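Local coordinates for protein modulator of the activity of Ets CG15085-PA (Drosophila melanogaster, PDB 1SV0) that binds the SAM domain of the Ets-family repressor Yan through its own SAM domain and probably relieves repression by depolymerising Yan, at residues C[50-53]-C[54-58]; C[8-11]-C[12-15]; C[35-38]-C[39-42]. All coordinates share one frame; numbering follows the deposited sequence.

The three contacts are local turns of the chain in one five-helix SAM domain, and they follow the chain in the order 2, 3, 1. Contact 2 (8-15) leads into helix 16-30, contact 3 (35-42) contains the short helix 37-40, and contact 1 (50-58) joins helix 46-51 to helix 54-60. Their centres lie about 15 to 19 Å apart. Contact 3 meets contact 1 where Phe-42 packs on Met-52 and Tyr-57; Arg-12 of contact 2 touches Cys-50 of contact 1. Contacts 2 and 3 do not touch. Contact 1 also faces the Yan (pokkuri) chain, so the turn between two helices forms part of the interface.

Contact 1: residues C[50-53]-C[54-58]; sequences CLMS and LDMYL
Where helix 46-51 gives way to helix 54-60 of the SAM domain, Ser-53 holds the N-cap position and Met-52 lies over the ring of Tyr-57. Met-52 CE sits almost centrally over one face of that ring, 3.4 Å from the Tyr-57 centroid and 11° off the normal, a CH-pi contact. The sulfur lies farther above the same face, with Met-52 SD 4.9 Å from the centroid. Bends at chi2 and chi3 (-50°) of Met-52 curl the thioether so that the methyl points down onto the ring, and the two side chains cross at about a right angle. At the ring edge, Ser-53 O lies in plane, 3.3 Å from Tyr-57 CD1. The same carbonyl accepts Met-56 N at 2.9 Å, the donor standing above the carbonyl plane, and takes a weaker bond from Tyr-57 N. The sulfur of Met-56 receives a weak but nearly straight bond from Ser-53 N (SD to N 3.4 Å, 170°), while Ser-53 OG rests beside Met-56 CG at 3.3 Å. A water donates to Met-52 O at 2.7 Å and links it weakly to Tyr-57 OH. Phe-42 packs on both Met-52 and Tyr-57, and Tyr-69 and Phe-72 of helix 65-80 also meet Tyr-57. On the partner side, Val-64 and Asn-67 of the pokkuri chain pack on Met-52 and Met-56. The arrangement is thus a helix start with a serine at the N-cap position, joined to a Met-aromatic contact and placed at a SAM-SAM interface.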
loop_
_atom_site.group_PDB
_atom_site.type_symbol
_atom_site.label_atom_id
_atom_site.label_comp_id
_atom_site.label_asym_id
_atom_site.label_seq_id
_atom_site.Cartn_x
_atom_site.Cartn_y
_atom_site.Cartn_z
ATOM N N CYS C 50 -1.239 1.598 6.306
ATOM C CA CYS C 50 -2.064 0.997 7.358
ATOM C C CYS C 50 -2.190 -0.508 7.164
ATOM O O CYS C 50 -2.321 -1.265 8.128
ATOM C CB CYS C 50 -3.469 1.600 7.353
ATOM S SG CYS C 50 -3.574 3.281 7.953
ATOM N N LEU C 51 -2.166 -0.931 5.907
ATOM C CA LEU C 51 -2.290 -2.339 5.561
ATOM C C LEU C 51 -0.964 -3.093 5.670
ATOM O O LEU C 51 -0.956 -4.319 5.687
ATOM C CB LEU C 51 -2.844 -2.475 4.130
ATOM C CG LEU C 51 -4.338 -2.224 3.873
ATOM C CD1 LEU C 51 -4.845 -1.057 4.690
ATOM C CD2 LEU C 51 -4.561 -1.977 2.390
ATOM N N MET C 52 0.152 -2.369 5.758
ATOM C CA MET C 52 1.461 -3.018 5.834
ATOM C C MET C 52 1.830 -3.629 7.180
ATOM O O MET C 52 1.778 -2.973 8.222
ATOM C CB MET C 52 2.577 -2.055 5.419
ATOM C CG MET C 52 2.536 -1.604 3.966
ATOM S SD MET C 52 4.206 -1.355 3.294
ATOM C CE MET C 52 4.926 -0.331 4.537
ATOM N N SER C 53 2.217 -4.899 7.139
ATOM C CA SER C 53 2.630 -5.618 8.337
ATOM C C SER C 53 4.106 -5.296 8.548
ATOM O O SER C 53 4.767 -4.817 7.627
ATOM C CB SER C 53 2.451 -7.121 8.130
ATOM O OG SER C 53 3.217 -7.562 7.020
ATOM N N LEU C 54 4.613 -5.537 9.756
ATOM C CA LEU C 54 6.018 -5.271 10.059
ATOM C C LEU C 54 6.890 -5.948 9.015
ATOM O O LEU C 54 7.878 -5.386 8.544
ATOM C CB LEU C 54 6.378 -5.812 11.441
ATOM C CG LEU C 54 7.865 -5.857 11.798
ATOM C CD1 LEU C 54 8.456 -4.449 11.792
ATOM C CD2 LEU C 54 8.026 -6.501 13.173
ATOM N N ASP C 55 6.493 -7.163 8.659
ATOM C CA ASP C 55 7.191 -7.983 7.681
ATOM C C ASP C 55 7.415 -7.268 6.348
ATOM O O ASP C 55 8.454 -7.429 5.701
ATOM C CB ASP C 55 6.377 -9.253 7.441
ATOM C CG ASP C 55 7.182 -10.337 6.785
ATOM O OD1 ASP C 55 7.778 -10.074 5.719
ATOM O OD2 ASP C 55 7.218 -11.456 7.343
ATOM N N MET C 56 6.427 -6.482 5.931
ATOM C CA MET C 56 6.519 -5.766 4.670
ATOM C C MET C 56 7.458 -4.567 4.763
ATOM O O MET C 56 8.049 -4.157 3.770
ATOM C CB MET C 56 5.116 -5.359 4.231
ATOM C CG MET C 56 4.211 -6.582 4.063
ATOM S SD MET C 56 2.463 -6.216 3.968
ATOM C CE MET C 56 2.365 -5.558 2.325
ATOM N N TYR C 57 7.606 -4.019 5.964
ATOM C CA TYR C 57 8.510 -2.896 6.184
ATOM C C TYR C 57 9.946 -3.424 6.154
ATOM O O TYR C 57 10.805 -2.884 5.459
ATOM C CB TYR C 57 8.263 -2.252 7.552
ATOM C CG TYR C 57 7.104 -1.289 7.613
ATOM C CD1 TYR C 57 5.808 -1.735 7.872
ATOM C CD2 TYR C 57 7.312 0.081 7.462
ATOM C CE1 TYR C 57 4.743 -0.839 7.989
ATOM C CE2 TYR C 57 6.258 0.988 7.576
ATOM C CZ TYR C 57 4.977 0.520 7.842
ATOM O OH TYR C 57 3.941 1.414 7.983
ATOM N N LEU C 58 10.194 -4.486 6.918
ATOM C CA LEU C 58 11.521 -5.090 7.001
ATOM C C LEU C 58 12.012 -5.568 5.649
ATOM O O LEU C 58 13.208 -5.524 5.358
ATOM C CB LEU C 58 11.503 -6.260 7.976
ATOM C CG LEU C 58 11.200 -5.889 9.426
ATOM C CD1 LEU C 58 11.090 -7.150 10.257
ATOM C CD2 LEU C 58 12.303 -4.985 9.960
HETATM O O HOH W 1 1.423 -0.526 9.228
#

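Contact 2: residues C[8-11]-C[12-15]; sequences PLDP and RDWT
Trp-14 presents one face of its indole to Pro-11 and its NE1 edge to the carbonyl of Pro-8, in the turn that leads into helix 16-30 of the SAM domain. Pro-11 CA stands 3.6 Å from the centroid of the five-membered ring, only 2° off its normal, a CH-pi contact. At the edge, Trp-14 NE1 donates to Pro-8 O at 2.8 Å; the bond lies close to the ring plane and falls on a lone pair of the carbonyl. The pyrrolidine of Pro-8 comes up to the CD1 corner from beyond the ring, somewhat out of plane on the side away from Pro-11, with Pro-8 CG 3.4 Å from Trp-14 CD1. These contacts at face and rim fix the rotation of the indole, which also meets Trp-22 and Arg-75. The second flat pair is the guanidinium of Arg-12 and the carboxylate of Asp-10, their planes 35° apart. Arg-12 grips the acid side-on in a two-pronged salt bridge, with NE bound to the syn lone pair of Asp-10 OD1 and NH2 to Asp-10 OD2 at 2.9 Å. A bend at chi3 (-64°) turns the arginine chain back toward the acid. Between the flat groups runs a short 3-10 turn, closed by Asp-13 N to Asp-10 O at 2.8 Å and Trp-14 N to Pro-11 O at 3.1 Å. Asp-13 OD2 lies near Asp-10 OD2, a pairing of like charges that the adjacent arginine probably eases. On its anti side and out of the carboxylate plane, Asp-10 OD1 also accepts the backbone N of Arg-12 at 3.0 Å.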
loop_
_atom_site.group_PDB
_atom_site.type_symbol
_atom_site.label_atom_id
_atom_site.label_comp_id
_atom_site.label_asym_id
_atom_site.label_seq_id
_atom_site.Cartn_x
_atom_site.Cartn_y
_atom_site.Cartn_z
ATOM N N PRO C 8 0.154 15.693 8.032
ATOM C CA PRO C 8 -1.181 15.653 8.631
ATOM C C PRO C 8 -1.156 14.765 9.873
ATOM O O PRO C 8 -0.526 13.703 9.877
ATOM C CB PRO C 8 -2.072 15.067 7.540
ATOM C CG PRO C 8 -1.264 15.045 6.295
ATOM C CD PRO C 8 0.167 15.310 6.610
ATOM N N LEU C 9 -1.831 15.219 10.924
ATOM C CA LEU C 9 -1.905 14.492 12.185
ATOM C C LEU C 9 -2.446 13.077 12.021
ATOM O O LEU C 9 -2.004 12.166 12.711
ATOM C CB LEU C 9 -2.783 15.266 13.175
ATOM C CG LEU C 9 -2.283 16.684 13.467
ATOM C CD1 LEU C 9 -3.304 17.452 14.315
ATOM C CD2 LEU C 9 -0.936 16.592 14.169
ATOM N N ASP C 10 -3.404 12.893 11.114
ATOM C CA ASP C 10 -3.980 11.567 10.882
ATOM C C ASP C 10 -3.254 10.913 9.703
ATOM O O ASP C 10 -3.426 11.327 8.562
ATOM C CB ASP C 10 -5.473 11.682 10.560
ATOM C CG ASP C 10 -6.195 10.343 10.630
ATOM O OD1 ASP C 10 -5.567 9.297 10.354
ATOM O OD2 ASP C 10 -7.406 10.339 10.956
ATOM N N PRO C 11 -2.440 9.879 9.969
ATOM C CA PRO C 11 -1.669 9.144 8.951
ATOM C C PRO C 11 -2.532 8.604 7.802
ATOM O O PRO C 11 -2.036 8.353 6.695
ATOM C CB PRO C 11 -1.027 8.017 9.752
ATOM C CG PRO C 11 -0.898 8.597 11.118
ATOM C CD PRO C 11 -2.216 9.302 11.305
ATOM N N ARG C 12 -3.821 8.416 8.073
ATOM C CA ARG C 12 -4.741 7.917 7.059
ATOM C C ARG C 12 -5.023 8.977 6.002
ATOM O O ARG C 12 -5.538 8.675 4.930
ATOM C CB ARG C 12 -6.041 7.449 7.721
ATOM C CG ARG C 12 -5.848 6.227 8.602
ATOM C CD ARG C 12 -7.094 5.906 9.425
ATOM N NE ARG C 12 -7.403 6.971 10.375
ATOM C CZ ARG C 12 -8.340 6.885 11.317
ATOM N NH1 ARG C 12 -9.064 5.779 11.435
ATOM N NH2 ARG C 12 -8.547 7.901 12.147
ATOM N N ASP C 13 -4.683 10.226 6.298
ATOM C CA ASP C 13 -4.893 11.297 5.335
ATOM C C ASP C 13 -3.624 11.536 4.514
ATOM O O ASP C 13 -3.606 12.386 3.630
ATOM C CB ASP C 13 -5.277 12.605 6.038
ATOM C CG ASP C 13 -6.596 12.506 6.785
ATOM O OD1 ASP C 13 -7.436 11.660 6.406
ATOM O OD2 ASP C 13 -6.796 13.293 7.737
ATOM N N TRP C 14 -2.571 10.779 4.797
ATOM C CA TRP C 14 -1.303 10.955 4.085
ATOM C C TRP C 14 -1.326 10.550 2.612
ATOM O O TRP C 14 -1.795 9.466 2.256
ATOM C CB TRP C 14 -0.185 10.166 4.783
ATOM C CG TRP C 14 0.282 10.727 6.101
ATOM C CD1 TRP C 14 -0.217 11.821 6.761
ATOM C CD2 TRP C 14 1.341 10.214 6.922
ATOM N NE1 TRP C 14 0.468 12.017 7.939
ATOM C CE2 TRP C 14 1.427 11.047 8.063
ATOM C CE3 TRP C 14 2.225 9.129 6.807
ATOM C CZ2 TRP C 14 2.364 10.829 9.083
ATOM C CZ3 TRP C 14 3.157 8.911 7.823
ATOM C CH2 TRP C 14 3.218 9.758 8.946
ATOM N N THR C 15 -0.822 11.425 1.753
ATOM C CA THR C 15 -0.727 11.104 0.328
ATOM C C THR C 15 0.631 10.419 0.189
ATOM O O THR C 15 1.320 10.205 1.185
ATOM C CB THR C 15 -0.696 12.364 -0.533
ATOM O OG1 THR C 15 0.428 13.160 -0.133
ATOM C CG2 THR C 15 -1.998 13.172 -0.363
#

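Contact 3: residues C[35-38]-C[39-42]; sequences TAEL and PQKF
Lys-41 folds its aliphatic chain over the carbonyls of Glu-37 and Leu-38 in the short helix 37-40, a single turn of the SAM domain. Its CB lies 3.3 Å from Leu-38 O, and CG comes equally near Glu-37 O. The bend at chi2 (-67°) keeps the chain alongside that second carbonyl, with Lys-41 CD 4.0 Å and CE 4.1 Å from Glu-37 O, before it leads NZ away from the turn. The backbone of the same residue closes the turn: Lys-41 N donates to Leu-38 O at 3.0 Å from above the carbonyl plane, with a weak second bond to Glu-37 O. Pro-39 lies within the turn, its CG 3.2 Å from Ala-36 O, and its ring packs on Trp-20 of helix 16-30. Leu-38 packs on Leu-23 of that helix and on Val-61. Phe-42, a buried residue, follows; it too packs on Leu-23, and Phe-42 N bonds to Pro-39 O at 2.9 Å. The phenyl ring meets Leu-38 O with its edge: the oxygen lies in the ring plane, 3.4 Å from Phe-42 CD1.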
loop_
_atom_site.group_PDB
_atom_site.type_symbol
_atom_site.label_atom_id
_atom_site.label_comp_id
_atom_site.label_asym_id
_atom_site.label_seq_id
_atom_site.Cartn_x
_atom_site.Cartn_y
_atom_site.Cartn_z
ATOM N N THR C 35 18.571 8.748 1.324
ATOM C CA THR C 35 18.733 8.332 -0.063
ATOM C C THR C 35 17.441 8.379 -0.875
ATOM O O THR C 35 16.343 8.237 -0.333
ATOM C CB THR C 35 19.291 6.893 -0.118
ATOM O OG1 THR C 35 19.652 6.568 -1.461
ATOM C CG2 THR C 35 18.248 5.909 0.357
ATOM N N ALA C 36 17.584 8.565 -2.184
ATOM C CA ALA C 36 16.439 8.625 -3.082
ATOM C C ALA C 36 15.755 7.260 -3.203
ATOM O O ALA C 36 14.572 7.175 -3.524
ATOM C CB ALA C 36 16.888 9.114 -4.460
ATOM N N GLU C 37 16.499 6.191 -2.935
ATOM C CA GLU C 37 15.944 4.846 -3.028
ATOM C C GLU C 37 15.009 4.470 -1.883
ATOM O O GLU C 37 14.118 3.634 -2.059
ATOM C CB GLU C 37 17.065 3.812 -3.107
ATOM C CG GLU C 37 18.113 4.128 -4.151
ATOM C CD GLU C 37 19.450 4.456 -3.525
ATOM O OE1 GLU C 37 20.043 3.547 -2.899
ATOM O OE2 GLU C 37 19.900 5.617 -3.650
ATOM N N LEU C 38 15.213 5.057 -0.705
ATOM C CA LEU C 38 14.349 4.737 0.430
ATOM C C LEU C 38 12.880 4.985 0.082
ATOM O O LEU C 38 12.057 4.078 0.167
ATOM C CB LEU C 38 14.728 5.569 1.666
ATOM C CG LEU C 38 13.840 5.319 2.894
ATOM C CD1 LEU C 38 14.108 3.913 3.434
ATOM C CD2 LEU C 38 14.121 6.367 3.971
ATOM N N PRO C 39 12.531 6.216 -0.317
ATOM C CA PRO C 39 11.131 6.489 -0.660
ATOM C C PRO C 39 10.621 5.694 -1.854
ATOM O O PRO C 39 9.434 5.392 -1.940
ATOM C CB PRO C 39 11.113 7.998 -0.900
ATOM C CG PRO C 39 12.521 8.305 -1.319
ATOM C CD PRO C 39 13.333 7.451 -0.380
ATOM N N GLN C 40 11.515 5.340 -2.772
ATOM C CA GLN C 40 11.106 4.558 -3.933
ATOM C C GLN C 40 10.605 3.173 -3.521
ATOM O O GLN C 40 9.902 2.518 -4.288
ATOM C CB GLN C 40 12.266 4.430 -4.928
ATOM C CG GLN C 40 12.592 5.737 -5.626
ATOM C CD GLN C 40 13.734 5.618 -6.612
ATOM O OE1 GLN C 40 14.886 5.445 -6.226
ATOM N NE2 GLN C 40 13.418 5.713 -7.897
ATOM N N LYS C 41 10.968 2.729 -2.318
ATOM C CA LYS C 41 10.520 1.425 -1.818
ATOM C C LYS C 41 9.071 1.535 -1.331
ATOM O O LYS C 41 8.400 0.522 -1.109
ATOM C CB LYS C 41 11.379 0.955 -0.632
ATOM C CG LYS C 41 12.875 0.828 -0.906
ATOM C CD LYS C 41 13.176 -0.290 -1.880
ATOM C CE LYS C 41 14.680 -0.429 -2.099
ATOM N NZ LYS C 41 15.009 -1.480 -3.111
ATOM N N PHE C 42 8.604 2.770 -1.167
ATOM C CA PHE C 42 7.251 3.022 -0.680
ATOM C C PHE C 42 6.455 3.962 -1.582
ATOM O O PHE C 42 6.132 5.084 -1.188
ATOM C CB PHE C 42 7.287 3.629 0.732
ATOM C CG PHE C 42 7.988 2.779 1.752
ATOM C CD1 PHE C 42 9.374 2.775 1.843
ATOM C CD2 PHE C 42 7.258 2.001 2.649
ATOM C CE1 PHE C 42 10.024 2.016 2.816
ATOM C CE2 PHE C 42 7.896 1.238 3.624
ATOM C CZ PHE C 42 9.287 1.248 3.705
#